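Local coordinates for protein ATP grasp ligase (Microcystis aeruginosa MRC, PDB 5IG9) that probably acts as an ATP-grasp ligase, using ATP to activate a carboxylate for amide or ester bond formation, perhaps related to ribosomal S6-glutamate ligases, at residues T161-K166 and S186-E191; L138-L143 and T205-I210; A228-Q233 and Q251-Y256; N146-V151 and E197-C202; Q130-L135 and L267-Y272. All blocks are in the same frame, centred on the assembly; numbering follows the deposited sequence.

Contact 1: residues T161-K166 and S186-E191; sequences TGIVTK and SPVTKE
Thr165 and Ser186 form the hydrogen-bonded pair of a short antiparallel beta contact at the margin of a four-stranded sheet, with strand 186-187 outermost within this chain and strand 163-166 next to it. Thr165 N donates to Ser186 O at 2.9 Å, and Ser186 N answers to Thr165 O at 3.1 Å. Val164 faces Pro187 as a non-hydrogen-bonded pair, their CA atoms 4.3 Å apart, and Val164 CA makes a CH-O contact with Ser186 O at 3.2 Å. Pro187 has no N-H to offer on the outer side, in keeping with an edge strand. The pairing frays beyond it, where the bond from Val188 N to Ile163 O is weak at 3.4 Å. An antiparallel sheet of this kind, backed by helix 148-157, is consistent with the smaller lobe of the ATP-grasp fold. Val188 points toward strand 163-166 and spreads its two methyls over alternate residues. With CG1 between the backbone N and carbonyl carbon (chi1 67°), Ile163 presents that carbon to Val188 CG2 at 3.5 Å; the side chain also packs on Phe154 and Ala155 of the helix. Val188 CG1 meets Thr165 CB at 3.8 Å, the two side chains crossing at about a right angle. Thr165 holds OG1 anti to the backbone N (chi1 -167°), bonded to Thr205 O, while Ser186 OG bonds to Phe184 O.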
# COMPACT_ATOMS: atom_id res chain seq x y z
N THR A 161 23.46 21.71 -15.30
CA THR A 161 23.42 21.47 -13.86
C THR A 161 23.51 19.99 -13.50
O THR A 161 23.80 19.67 -12.34
CB THR A 161 22.13 22.04 -13.26
OG1 THR A 161 21.00 21.34 -13.79
CG2 THR A 161 21.99 23.52 -13.59
N GLY A 162 23.29 19.09 -14.46
CA GLY A 162 23.35 17.67 -14.20
C GLY A 162 22.02 17.12 -13.72
O GLY A 162 21.05 17.85 -13.49
N ILE A 163 21.97 15.80 -13.58
CA ILE A 163 20.82 15.13 -12.99
C ILE A 163 21.31 14.14 -11.95
O ILE A 163 22.46 13.72 -11.94
CB ILE A 163 19.95 14.41 -14.04
CG1 ILE A 163 20.72 13.24 -14.65
CG2 ILE A 163 19.48 15.38 -15.12
CD1 ILE A 163 19.85 12.25 -15.36
N VAL A 164 20.40 13.78 -11.05
CA VAL A 164 20.65 12.73 -10.08
C VAL A 164 19.72 11.57 -10.39
O VAL A 164 18.87 11.63 -11.28
CB VAL A 164 20.47 13.22 -8.63
CG1 VAL A 164 21.53 14.24 -8.27
CG2 VAL A 164 19.07 13.80 -8.43
N THR A 165 19.90 10.48 -9.65
CA THR A 165 19.00 9.34 -9.71
C THR A 165 18.69 8.87 -8.29
O THR A 165 19.49 9.08 -7.37
CB THR A 165 19.57 8.18 -10.53
OG1 THR A 165 18.53 7.23 -10.80
CG2 THR A 165 20.69 7.49 -9.78
N LYS A 166 17.53 8.26 -8.13
CA LYS A 166 17.11 7.75 -6.84
C LYS A 166 16.07 6.67 -7.05
O LYS A 166 15.47 6.56 -8.12
CB LYS A 166 16.57 8.86 -5.94
CG LYS A 166 15.30 9.52 -6.45
CD LYS A 166 14.97 10.76 -5.62
CE LYS A 166 13.64 11.39 -6.03
NZ LYS A 166 12.46 10.54 -5.68
N SER A 186 22.16 9.90 -6.04
CA SER A 186 23.52 9.97 -6.55
C SER A 186 23.56 10.67 -7.89
O SER A 186 22.62 10.56 -8.69
CB SER A 186 24.12 8.56 -6.69
OG SER A 186 23.93 7.80 -5.51
N PRO A 187 24.63 11.40 -8.17
CA PRO A 187 24.81 11.96 -9.51
C PRO A 187 25.10 10.86 -10.52
O PRO A 187 25.84 9.92 -10.24
CB PRO A 187 26.02 12.90 -9.36
CG PRO A 187 26.24 13.04 -7.89
CD PRO A 187 25.72 11.79 -7.26
N VAL A 188 24.49 10.98 -11.69
CA VAL A 188 24.78 10.07 -12.80
C VAL A 188 25.85 10.72 -13.66
O VAL A 188 25.85 11.94 -13.87
CB VAL A 188 23.51 9.73 -13.60
CG1 VAL A 188 22.32 9.59 -12.67
CG2 VAL A 188 23.23 10.74 -14.70
N THR A 189 26.80 9.92 -14.12
CA THR A 189 27.98 10.41 -14.79
C THR A 189 27.91 10.10 -16.28
O THR A 189 26.98 9.45 -16.76
CB THR A 189 29.24 9.80 -14.17
OG1 THR A 189 29.25 8.39 -14.39
CG2 THR A 189 29.27 10.07 -12.67
N LYS A 190 28.91 10.59 -17.01
CA LYS A 190 29.06 10.21 -18.41
C LYS A 190 29.24 8.71 -18.56
O LYS A 190 28.75 8.10 -19.52
CB LYS A 190 30.25 10.96 -19.03
CG LYS A 190 31.13 10.12 -19.93
CD LYS A 190 32.55 10.68 -20.00
CE LYS A 190 33.49 9.72 -20.70
NZ LYS A 190 34.90 10.17 -20.62
N GLU A 191 29.92 8.08 -17.60
CA GLU A 191 30.14 6.63 -17.67
C GLU A 191 28.85 5.87 -17.35
O GLU A 191 28.57 4.84 -17.97
CB GLU A 191 31.26 6.23 -16.71
CG GLU A 191 31.50 4.73 -16.63
CD GLU A 191 32.67 4.38 -15.74
OE1 GLU A 191 33.65 5.17 -15.72
OE2 GLU A 191 32.62 3.34 -15.06

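Contact 2: residues L138-L143 and T205-I210; sequences LIPGTL and TFQENI
Thr142 and Gln207 sit opposite each other as a non-hydrogen-bonded antiparallel pair, their side chains side by side and pointing the same way. From its root, Gln207 CB lies 3.9 Å from Gly141 O. Its CG reaches Thr142 OG1 at 3.3 Å, and the extended chain then carries CD over to Pro140 CG at 4.1 Å. At the tip, NE2 donates to Thr142 OG1 at 3.1 Å, somewhat bent at 139° and tilted from the amide plane. Thr142 holds OG1 anti to its carbonyl carbon (chi1 -58°), beside the backbone N, and from there the hydroxyl donates to Pro140 O at 2.9 Å, approaching from 47° above the carbonyl plane. The hydroxyl thus accepts across the strands and donates within its own. An alanine here removes OG1 and CG2, which would probably leave the Gln207 amide without its mate across the strands and open a gap beside Thr205 CG2. The flanking Leu143 and Phe206 exchange two backbone bonds. At the other end Glu208 N donates to Gly141 O, and Gly141 N answers with a nearly straight bond to Glu208 OE1, on its anti lone pair, at 3.2 Å. Pro140 CB closes this end against Ile210 CD1 at 3.7 Å. Thr142 and Leu143 also pair with a strand of the second subunit, so the four-stranded antiparallel sheet, probably that of the smaller ATP-grasp lobe, continues across the interface with that subunit.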
# COMPACT_ATOMS: atom_id res chain seq x y z
N LEU A 138 6.93 25.06 -7.40
CA LEU A 138 7.92 24.60 -8.36
C LEU A 138 8.43 23.22 -7.97
O LEU A 138 8.73 22.96 -6.80
CB LEU A 138 9.09 25.59 -8.45
CG LEU A 138 8.75 27.01 -8.88
CD1 LEU A 138 9.96 27.90 -8.72
CD2 LEU A 138 8.24 27.02 -10.31
N ILE A 139 8.52 22.33 -8.95
CA ILE A 139 9.05 20.99 -8.73
C ILE A 139 10.16 20.72 -9.74
O ILE A 139 10.11 21.23 -10.87
CB ILE A 139 7.94 19.93 -8.82
CG1 ILE A 139 7.27 19.97 -10.20
CG2 ILE A 139 6.91 20.12 -7.72
CD1 ILE A 139 6.28 18.85 -10.41
N PRO A 140 11.18 19.93 -9.38
CA PRO A 140 12.24 19.64 -10.34
C PRO A 140 11.78 18.69 -11.42
O PRO A 140 10.90 17.84 -11.21
CB PRO A 140 13.33 19.01 -9.47
CG PRO A 140 12.57 18.35 -8.37
CD PRO A 140 11.38 19.23 -8.10
N GLY A 141 12.37 18.84 -12.60
CA GLY A 141 12.09 17.94 -13.71
C GLY A 141 12.39 16.50 -13.34
O GLY A 141 13.53 16.17 -12.99
N THR A 142 11.39 15.63 -13.40
CA THR A 142 11.51 14.27 -12.91
C THR A 142 11.10 13.28 -13.99
O THR A 142 10.11 13.49 -14.69
CB THR A 142 10.65 14.07 -11.65
OG1 THR A 142 11.06 15.00 -10.64
CG2 THR A 142 10.80 12.66 -11.11
N LEU A 143 11.87 12.20 -14.12
CA LEU A 143 11.57 11.14 -15.07
C LEU A 143 11.84 9.80 -14.40
O LEU A 143 12.99 9.51 -14.04
CB LEU A 143 12.40 11.27 -16.35
CG LEU A 143 12.38 10.05 -17.28
CD1 LEU A 143 10.98 9.80 -17.82
CD2 LEU A 143 13.39 10.20 -18.41
N THR A 205 14.35 6.54 -10.98
CA THR A 205 13.77 7.87 -11.02
C THR A 205 14.89 8.89 -11.13
O THR A 205 15.78 8.94 -10.26
CB THR A 205 12.90 8.14 -9.79
OG1 THR A 205 11.81 7.21 -9.76
CG2 THR A 205 12.34 9.55 -9.83
N PHE A 206 14.87 9.69 -12.19
CA PHE A 206 15.87 10.71 -12.44
C PHE A 206 15.26 12.09 -12.26
O PHE A 206 14.09 12.32 -12.56
CB PHE A 206 16.44 10.57 -13.86
CG PHE A 206 16.99 9.21 -14.15
CD1 PHE A 206 16.17 8.21 -14.65
CD2 PHE A 206 18.32 8.91 -13.89
CE1 PHE A 206 16.67 6.96 -14.91
CE2 PHE A 206 18.82 7.65 -14.15
CZ PHE A 206 17.99 6.67 -14.66
N GLN A 207 16.08 13.02 -11.75
CA GLN A 207 15.60 14.35 -11.41
C GLN A 207 16.61 15.41 -11.82
O GLN A 207 17.83 15.19 -11.76
CB GLN A 207 15.32 14.48 -9.91
CG GLN A 207 13.95 13.98 -9.50
CD GLN A 207 13.59 14.39 -8.09
OE1 GLN A 207 14.46 14.62 -7.25
NE2 GLN A 207 12.29 14.50 -7.83
N GLU A 208 16.09 16.58 -12.22
CA GLU A 208 16.93 17.74 -12.46
C GLU A 208 17.68 18.13 -11.20
O GLU A 208 17.08 18.35 -10.14
CB GLU A 208 16.06 18.90 -12.94
CG GLU A 208 16.72 20.28 -12.91
CD GLU A 208 15.74 21.39 -13.28
OE1 GLU A 208 14.52 21.13 -13.28
OE2 GLU A 208 16.20 22.51 -13.58
N ASN A 209 19.01 18.21 -11.31
CA ASN A 209 19.85 18.62 -10.18
C ASN A 209 19.83 20.14 -10.11
O ASN A 209 20.48 20.82 -10.91
CB ASN A 209 21.27 18.09 -10.35
CG ASN A 209 22.12 18.29 -9.12
OD1 ASN A 209 21.74 19.00 -8.19
ND2 ASN A 209 23.29 17.66 -9.11
N ILE A 210 19.09 20.68 -9.15
CA ILE A 210 18.92 22.12 -9.01
C ILE A 210 19.94 22.64 -7.99
O ILE A 210 19.92 22.19 -6.84
CB ILE A 210 17.49 22.48 -8.56
CG1 ILE A 210 16.48 22.07 -9.63
CG2 ILE A 210 17.39 23.96 -8.24
CD1 ILE A 210 15.05 22.29 -9.23

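Contact 3: residues A228-Q233 and Q251-Y256; sequences AAINSQ and QQWQPY
Gln251 bends at chi2 (94°) and lays its amide beside Asn231, with CD 3.6 Å from Asn231 CB. Gln252 contributes its backbone, its O lying 4.0 Å from Ile230 CG1. Trp253 is the main apolar element: with CG anti to the carbonyl carbon (chi1 -68°), its indole lies against Ile230, whose CG2 stands 3.5 Å from the centroid of the six-membered ring and almost on the ring normal, a CH-pi contact. Ala228 O approaches the edge of the same ring, 3.5 Å from CZ3, and Trp303 also meets the indole. An alanine in place of Trp253 would probably leave the Ile230 methyl without its aromatic platform and open a gap beside Ala228. Gln254 forms the hydrogen-bonded pair with Ala229: Gln254 N donates to Ala229 O at 2.8 Å, and Ala229 N to Gln254 O at 2.9 Å. Pro255 follows opposite Ala228, and Tyr256 sets CD2 3.6 Å from Ala229 CB, its hydroxyl bonded to that of Tyr290. Strand 254-255 thereby becomes an edge strand of the five-stranded antiparallel sheet, of the kind found in the larger C-terminal lobe of ATP-grasp enzymes.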
# COMPACT_ATOMS: atom_id res chain seq x y z
N ALA A 228 12.75 24.57 9.21
CA ALA A 228 14.16 24.62 9.55
C ALA A 228 14.99 24.66 8.27
O ALA A 228 14.66 23.99 7.28
CB ALA A 228 14.57 23.41 10.40
N ALA A 229 16.06 25.45 8.29
CA ALA A 229 16.92 25.63 7.12
C ALA A 229 18.37 25.38 7.49
O ALA A 229 18.77 25.54 8.65
CB ALA A 229 16.78 27.04 6.54
N ILE A 230 19.15 24.98 6.50
CA ILE A 230 20.58 24.76 6.67
C ILE A 230 21.28 25.15 5.37
O ILE A 230 20.79 24.87 4.27
CB ILE A 230 20.91 23.31 7.06
CG1 ILE A 230 22.40 23.14 7.37
CG2 ILE A 230 20.48 22.33 5.97
CD1 ILE A 230 22.75 21.76 7.89
N ASN A 231 22.43 25.82 5.51
CA ASN A 231 23.23 26.22 4.36
C ASN A 231 24.10 25.04 3.94
O ASN A 231 25.05 24.69 4.63
CB ASN A 231 24.08 27.44 4.71
CG ASN A 231 24.80 28.01 3.51
OD1 ASN A 231 25.48 27.30 2.77
ND2 ASN A 231 24.65 29.31 3.30
N SER A 232 23.76 24.44 2.81
CA SER A 232 24.51 23.30 2.29
C SER A 232 25.50 23.69 1.21
O SER A 232 26.15 22.81 0.64
CB SER A 232 23.54 22.25 1.74
OG SER A 232 22.70 22.82 0.76
N GLN A 233 25.63 24.99 0.92
CA GLN A 233 26.52 25.44 -0.15
C GLN A 233 27.96 25.05 0.15
O GLN A 233 28.53 25.49 1.15
CB GLN A 233 26.40 26.95 -0.32
CG GLN A 233 25.06 27.43 -0.83
CD GLN A 233 25.06 28.92 -1.12
OE1 GLN A 233 25.43 29.34 -2.22
NE2 GLN A 233 24.66 29.71 -0.14
N GLN A 251 28.12 24.62 10.26
CA GLN A 251 26.74 25.01 10.04
C GLN A 251 25.82 24.05 10.79
O GLN A 251 26.21 22.93 11.14
CB GLN A 251 26.39 25.01 8.54
CG GLN A 251 25.44 26.12 8.13
CD GLN A 251 26.17 27.35 7.62
OE1 GLN A 251 27.24 27.24 7.03
NE2 GLN A 251 25.60 28.52 7.86
N GLN A 252 24.59 24.49 11.02
CA GLN A 252 23.59 23.67 11.68
C GLN A 252 22.21 24.21 11.33
O GLN A 252 22.08 25.30 10.77
CB GLN A 252 23.80 23.63 13.20
CG GLN A 252 23.62 24.96 13.89
CD GLN A 252 24.03 24.92 15.35
OE1 GLN A 252 25.04 24.32 15.70
NE2 GLN A 252 23.23 25.55 16.20
N TRP A 253 21.18 23.42 11.64
CA TRP A 253 19.82 23.79 11.27
C TRP A 253 19.34 24.97 12.10
O TRP A 253 19.57 25.05 13.31
CB TRP A 253 18.88 22.59 11.45
CG TRP A 253 19.13 21.48 10.48
CD1 TRP A 253 20.01 20.45 10.63
CD2 TRP A 253 18.50 21.28 9.21
NE1 TRP A 253 19.97 19.62 9.54
CE2 TRP A 253 19.04 20.11 8.65
CE3 TRP A 253 17.52 21.97 8.49
CZ2 TRP A 253 18.65 19.62 7.41
CZ3 TRP A 253 17.13 21.49 7.26
CH2 TRP A 253 17.69 20.32 6.73
N GLN A 254 18.66 25.92 11.46
CA GLN A 254 18.17 27.09 12.17
C GLN A 254 16.76 27.46 11.74
O GLN A 254 16.36 27.20 10.60
CB GLN A 254 19.11 28.28 11.97
CG GLN A 254 19.42 28.58 10.51
CD GLN A 254 19.24 30.04 10.17
OE1 GLN A 254 20.10 30.87 10.44
NE2 GLN A 254 18.10 30.36 9.55
N PRO A 255 15.99 28.08 12.63
CA PRO A 255 14.62 28.46 12.28
C PRO A 255 14.61 29.26 10.99
O PRO A 255 15.58 29.94 10.64
CB PRO A 255 14.17 29.31 13.47
CG PRO A 255 15.05 28.90 14.60
CD PRO A 255 16.37 28.57 13.97
N TYR A 256 13.49 29.19 10.28
CA TYR A 256 13.35 29.86 8.99
C TYR A 256 11.88 30.23 8.80
O TYR A 256 10.99 29.46 9.18
CB TYR A 256 13.84 28.98 7.84
CG TYR A 256 13.91 29.65 6.49
CD1 TYR A 256 12.79 29.73 5.67
CD2 TYR A 256 15.10 30.18 6.01
CE1 TYR A 256 12.85 30.34 4.43
CE2 TYR A 256 15.17 30.78 4.77
CZ TYR A 256 14.04 30.86 3.99
OH TYR A 256 14.10 31.47 2.75

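Contact 4: residues N146-V151 and E197-C202; sequences NNPEAV and EGLQFC
Asn146 and Leu199 bring their CA atoms to 4.7 Å where the turn leading into helix 148-157 meets a 3-10 segment around residues 197-200. Each residue leans on the other's carbonyl: Asn146 CB lies 3.3 Å from Leu199 O, and Leu199 CB lies 3.5 Å from Asn146 O. Leu199 does most of the reaching. Its CG is anti to the carbonyl carbon (chi1 -84°), and its CD1 lies against the first turn of the helix, 3.8 Å from Val151 CG2 and 4.5 Å from Pro148 CG. The leucine thus rests on the side of the helix start, an apolar contact. Asn147 is the N-cap, its OD1 accepting a weak bond from Glu149 N, while the firmer backbone bond from Val151 N to Asn147 O begins the helical pattern. The amide of Asn146 is turned to the second subunit: OD1 accepts from Val43 N and ND2 donates to Val41 O, both of that chain. Within the chain the contact links the end of strand 142-145 and the start of helix 148-157 to the loop between strands 186-187 and 204-208, with Leu196 of that loop also packing on Pro148 and Val151.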
# COMPACT_ATOMS: atom_id res chain seq x y z
N ASN A 146 12.42 3.11 -17.55
CA ASN A 146 13.23 1.94 -17.86
C ASN A 146 13.76 2.00 -19.28
O ASN A 146 14.21 0.98 -19.82
CB ASN A 146 12.42 0.66 -17.65
CG ASN A 146 11.29 0.52 -18.65
OD1 ASN A 146 10.53 1.46 -18.89
ND2 ASN A 146 11.16 -0.67 -19.24
N ASN A 147 13.71 3.17 -19.90
CA ASN A 147 14.01 3.35 -21.32
C ASN A 147 15.28 4.18 -21.48
O ASN A 147 15.27 5.39 -21.17
CB ASN A 147 12.83 4.02 -22.01
CG ASN A 147 13.08 4.31 -23.48
OD1 ASN A 147 13.98 3.74 -24.09
ND2 ASN A 147 12.28 5.21 -24.05
N PRO A 148 16.38 3.60 -21.96
CA PRO A 148 17.63 4.37 -22.05
C PRO A 148 17.56 5.60 -22.95
O PRO A 148 18.20 6.61 -22.64
CB PRO A 148 18.64 3.34 -22.59
CG PRO A 148 18.09 2.02 -22.17
CD PRO A 148 16.59 2.17 -22.25
N GLU A 149 16.81 5.55 -24.05
CA GLU A 149 16.78 6.70 -24.96
C GLU A 149 16.11 7.90 -24.30
O GLU A 149 16.55 9.04 -24.50
CB GLU A 149 16.07 6.34 -26.26
CG GLU A 149 16.22 7.42 -27.34
CD GLU A 149 15.59 7.03 -28.67
OE1 GLU A 149 14.48 6.45 -28.65
OE2 GLU A 149 16.21 7.30 -29.72
N ALA A 150 15.06 7.67 -23.52
CA ALA A 150 14.43 8.77 -22.80
C ALA A 150 15.34 9.30 -21.70
O ALA A 150 15.35 10.51 -21.42
CB ALA A 150 13.09 8.32 -22.21
N VAL A 151 16.11 8.42 -21.07
CA VAL A 151 17.02 8.84 -20.01
C VAL A 151 18.19 9.64 -20.58
O VAL A 151 18.58 10.67 -20.02
CB VAL A 151 17.50 7.62 -19.21
CG1 VAL A 151 18.56 8.03 -18.19
CG2 VAL A 151 16.33 6.95 -18.52
N GLU A 197 22.00 -0.29 -19.95
CA GLU A 197 21.32 -1.51 -20.39
C GLU A 197 20.61 -2.22 -19.24
O GLU A 197 19.68 -2.99 -19.49
CB GLU A 197 22.32 -2.44 -21.06
CG GLU A 197 23.51 -2.80 -20.19
CD GLU A 197 24.81 -2.77 -20.96
OE1 GLU A 197 25.79 -2.20 -20.44
OE2 GLU A 197 24.85 -3.31 -22.08
N GLY A 198 21.01 -1.97 -18.00
CA GLY A 198 20.36 -2.58 -16.86
C GLY A 198 18.98 -2.03 -16.54
O GLY A 198 18.32 -2.56 -15.64
N LEU A 199 18.53 -0.99 -17.25
CA LEU A 199 17.21 -0.43 -17.00
C LEU A 199 16.09 -1.38 -17.38
O LEU A 199 14.98 -1.25 -16.84
CB LEU A 199 17.04 0.89 -17.75
CG LEU A 199 17.61 2.14 -17.07
CD1 LEU A 199 17.39 3.37 -17.95
CD2 LEU A 199 16.98 2.33 -15.71
N GLN A 200 16.34 -2.33 -18.28
CA GLN A 200 15.32 -3.29 -18.66
C GLN A 200 14.99 -4.27 -17.54
O GLN A 200 14.03 -5.03 -17.67
CB GLN A 200 15.76 -4.07 -19.90
CG GLN A 200 16.94 -5.01 -19.66
CD GLN A 200 17.33 -5.79 -20.91
OE1 GLN A 200 16.47 -6.28 -21.64
NE2 GLN A 200 18.63 -5.89 -21.15
N PHE A 201 15.76 -4.27 -16.45
CA PHE A 201 15.49 -5.14 -15.32
C PHE A 201 14.96 -4.40 -14.10
O PHE A 201 14.44 -5.05 -13.19
CB PHE A 201 16.76 -5.92 -14.93
CG PHE A 201 17.40 -6.64 -16.09
CD1 PHE A 201 16.71 -7.61 -16.78
CD2 PHE A 201 18.70 -6.33 -16.48
CE1 PHE A 201 17.29 -8.28 -17.85
CE2 PHE A 201 19.29 -6.99 -17.54
CZ PHE A 201 18.58 -7.97 -18.22
N CYS A 202 15.09 -3.08 -14.07
CA CYS A 202 14.60 -2.25 -12.97
C CYS A 202 14.68 -0.78 -13.36
O CYS A 202 15.78 -0.27 -13.64
CB CYS A 202 15.41 -2.50 -11.69
SG CYS A 202 14.80 -1.58 -10.27

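Contact 5: residues Q130-L135 and L267-Y272; sequences QVARQL and LELMKY
Leu269 and Tyr272 both set CG anti to the backbone N (chi1 -167° and 172°), and Val131 projects toward them from the facing helix. Leu269 CD1 comes to 3.7 Å from Val131 CG1 and also approaches Ala132, whose CB is 4.1 Å away. The same valine methyl also meets the tyrosine: Val131 CG1 rides over one face of the Tyr272 ring, offset toward the rim and 4.0 Å from the centroid, a CH-pi contact, while CG2 meets CE2 at 3.5 Å. Leu135, just past the end of helix 125-134, inserts CD1 against the facing backbone, 3.6 Å from Leu269 N, and its CD2 touches Glu268 CB at 4.1 Å. The helices cross with short-segment axes 10.0 Å apart at closest approach and N-to-C directions 132° apart. Ala132 and Leu269 also rest on Phe292, so the pair packs against strand 290-296 of the five-stranded sheet, an alpha/beta layering consistent with the larger lobe of an ATP-grasp enzyme. The carboxylate of Glu268 turns to Lys264 in a salt bridge, and Leu135 O accepts from Gln265 NE2. Across the contact the side chains meet through carbon atoms, chiefly those of Val131, Leu135, Leu269 and the Tyr272 face, so shape fit probably matters more here than directed bonds.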
# COMPACT_ATOMS: atom_id res chain seq x y z
N GLN A 130 3.02 16.14 -8.82
CA GLN A 130 1.96 16.62 -9.71
C GLN A 130 0.96 17.49 -8.96
O GLN A 130 0.52 18.53 -9.47
CB GLN A 130 1.26 15.44 -10.36
CG GLN A 130 -0.05 15.78 -11.02
CD GLN A 130 -0.60 14.62 -11.83
OE1 GLN A 130 -0.02 14.23 -12.85
NE2 GLN A 130 -1.71 14.04 -11.37
N VAL A 131 0.56 17.08 -7.75
CA VAL A 131 -0.40 17.86 -6.98
C VAL A 131 0.24 19.15 -6.49
O VAL A 131 -0.40 20.21 -6.48
CB VAL A 131 -0.98 17.02 -5.83
CG1 VAL A 131 -1.78 17.90 -4.88
CG2 VAL A 131 -1.85 15.91 -6.39
N ALA A 132 1.51 19.09 -6.07
CA ALA A 132 2.21 20.30 -5.65
C ALA A 132 2.33 21.29 -6.80
O ALA A 132 2.17 22.50 -6.61
CB ALA A 132 3.59 19.94 -5.11
N ARG A 133 2.62 20.79 -8.01
CA ARG A 133 2.72 21.68 -9.16
C ARG A 133 1.37 22.28 -9.54
O ARG A 133 1.30 23.45 -9.93
CB ARG A 133 3.32 20.92 -10.35
CG ARG A 133 3.55 21.77 -11.58
CD ARG A 133 4.20 20.97 -12.69
NE ARG A 133 4.34 21.76 -13.91
CZ ARG A 133 3.45 21.79 -14.89
NH1 ARG A 133 2.34 21.08 -14.80
NH2 ARG A 133 3.67 22.54 -15.96
N GLN A 134 0.29 21.49 -9.42
CA GLN A 134 -1.04 22.04 -9.64
C GLN A 134 -1.40 23.09 -8.60
O GLN A 134 -2.29 23.92 -8.85
CB GLN A 134 -2.08 20.92 -9.64
CG GLN A 134 -1.97 19.98 -10.83
CD GLN A 134 -2.85 18.75 -10.70
OE1 GLN A 134 -3.37 18.47 -9.61
NE2 GLN A 134 -3.02 18.02 -11.79
N LEU A 135 -0.74 23.09 -7.45
CA LEU A 135 -0.95 24.08 -6.41
C LEU A 135 -0.03 25.29 -6.55
O LEU A 135 -0.05 26.16 -5.68
CB LEU A 135 -0.76 23.45 -5.03
CG LEU A 135 -1.80 22.42 -4.62
CD1 LEU A 135 -1.37 21.76 -3.34
CD2 LEU A 135 -3.17 23.07 -4.46
N LEU A 267 -0.09 23.84 3.15
CA LEU A 267 -1.30 23.45 3.86
C LEU A 267 -2.35 22.89 2.91
O LEU A 267 -3.05 21.93 3.25
CB LEU A 267 -1.86 24.64 4.64
CG LEU A 267 -1.13 25.00 5.93
CD1 LEU A 267 -1.83 26.15 6.61
CD2 LEU A 267 -1.03 23.80 6.86
N GLU A 268 -2.47 23.47 1.71
CA GLU A 268 -3.37 22.88 0.72
C GLU A 268 -2.88 21.52 0.26
O GLU A 268 -3.69 20.66 -0.10
CB GLU A 268 -3.54 23.81 -0.48
CG GLU A 268 -4.14 25.16 -0.14
CD GLU A 268 -5.12 25.63 -1.20
OE1 GLU A 268 -5.88 24.79 -1.73
OE2 GLU A 268 -5.12 26.84 -1.51
N LEU A 269 -1.57 21.31 0.27
CA LEU A 269 -1.02 20.00 -0.07
C LEU A 269 -1.38 18.98 1.00
O LEU A 269 -1.76 17.85 0.69
CB LEU A 269 0.49 20.10 -0.24
CG LEU A 269 1.19 18.90 -0.89
CD1 LEU A 269 0.80 18.78 -2.35
CD2 LEU A 269 2.69 19.04 -0.74
N MET A 270 -1.28 19.36 2.27
CA MET A 270 -1.70 18.48 3.36
C MET A 270 -3.19 18.20 3.28
O MET A 270 -3.63 17.06 3.47
CB MET A 270 -1.34 19.10 4.71
CG MET A 270 0.13 19.43 4.88
SD MET A 270 1.17 17.99 5.17
CE MET A 270 0.58 17.49 6.78
N LYS A 271 -3.99 19.23 3.00
CA LYS A 271 -5.44 19.06 2.98
C LYS A 271 -5.88 18.16 1.82
O LYS A 271 -6.85 17.40 1.96
CB LYS A 271 -6.13 20.42 2.89
CG LYS A 271 -7.64 20.34 3.02
CD LYS A 271 -8.29 21.72 2.99
CE LYS A 271 -8.16 22.36 1.62
NZ LYS A 271 -9.17 23.44 1.42
N TYR A 272 -5.19 18.23 0.68
CA TYR A 272 -5.55 17.38 -0.44
C TYR A 272 -5.39 15.91 -0.08
O TYR A 272 -6.28 15.09 -0.33
CB TYR A 272 -4.71 17.73 -1.67
CG TYR A 272 -4.91 16.75 -2.81
CD1 TYR A 272 -5.99 16.87 -3.68
CD2 TYR A 272 -4.03 15.69 -3.00
CE1 TYR A 272 -6.17 15.97 -4.71
CE2 TYR A 272 -4.21 14.79 -4.02
CZ TYR A 272 -5.28 14.93 -4.88
OH TYR A 272 -5.46 14.02 -5.90

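From the N terminus, helix 125-134 opens contact 5, the outermost loop, which closes only at helix 260-273. Contact 2 opens next at 138-143, then contact 4 at 146-151 and contact 1 at 161-166. They shut in reverse order, contact 1 at 186-191, contact 4 at 197-202 and contact 2 at 205-210, so each nests inside the one before. Contact 3 follows in series after contact 2, still inside contact 5, and none cross. Contacts 1 and 2 build one four-stranded sheet, joined through strands 163-166 and 204-208, and Phe206 meets Val151 of contact 4. Contacts 3 and 5 belong to the five-stranded sheet and its helices; Ile139 touches Arg133, joining contact 2 to contact 5.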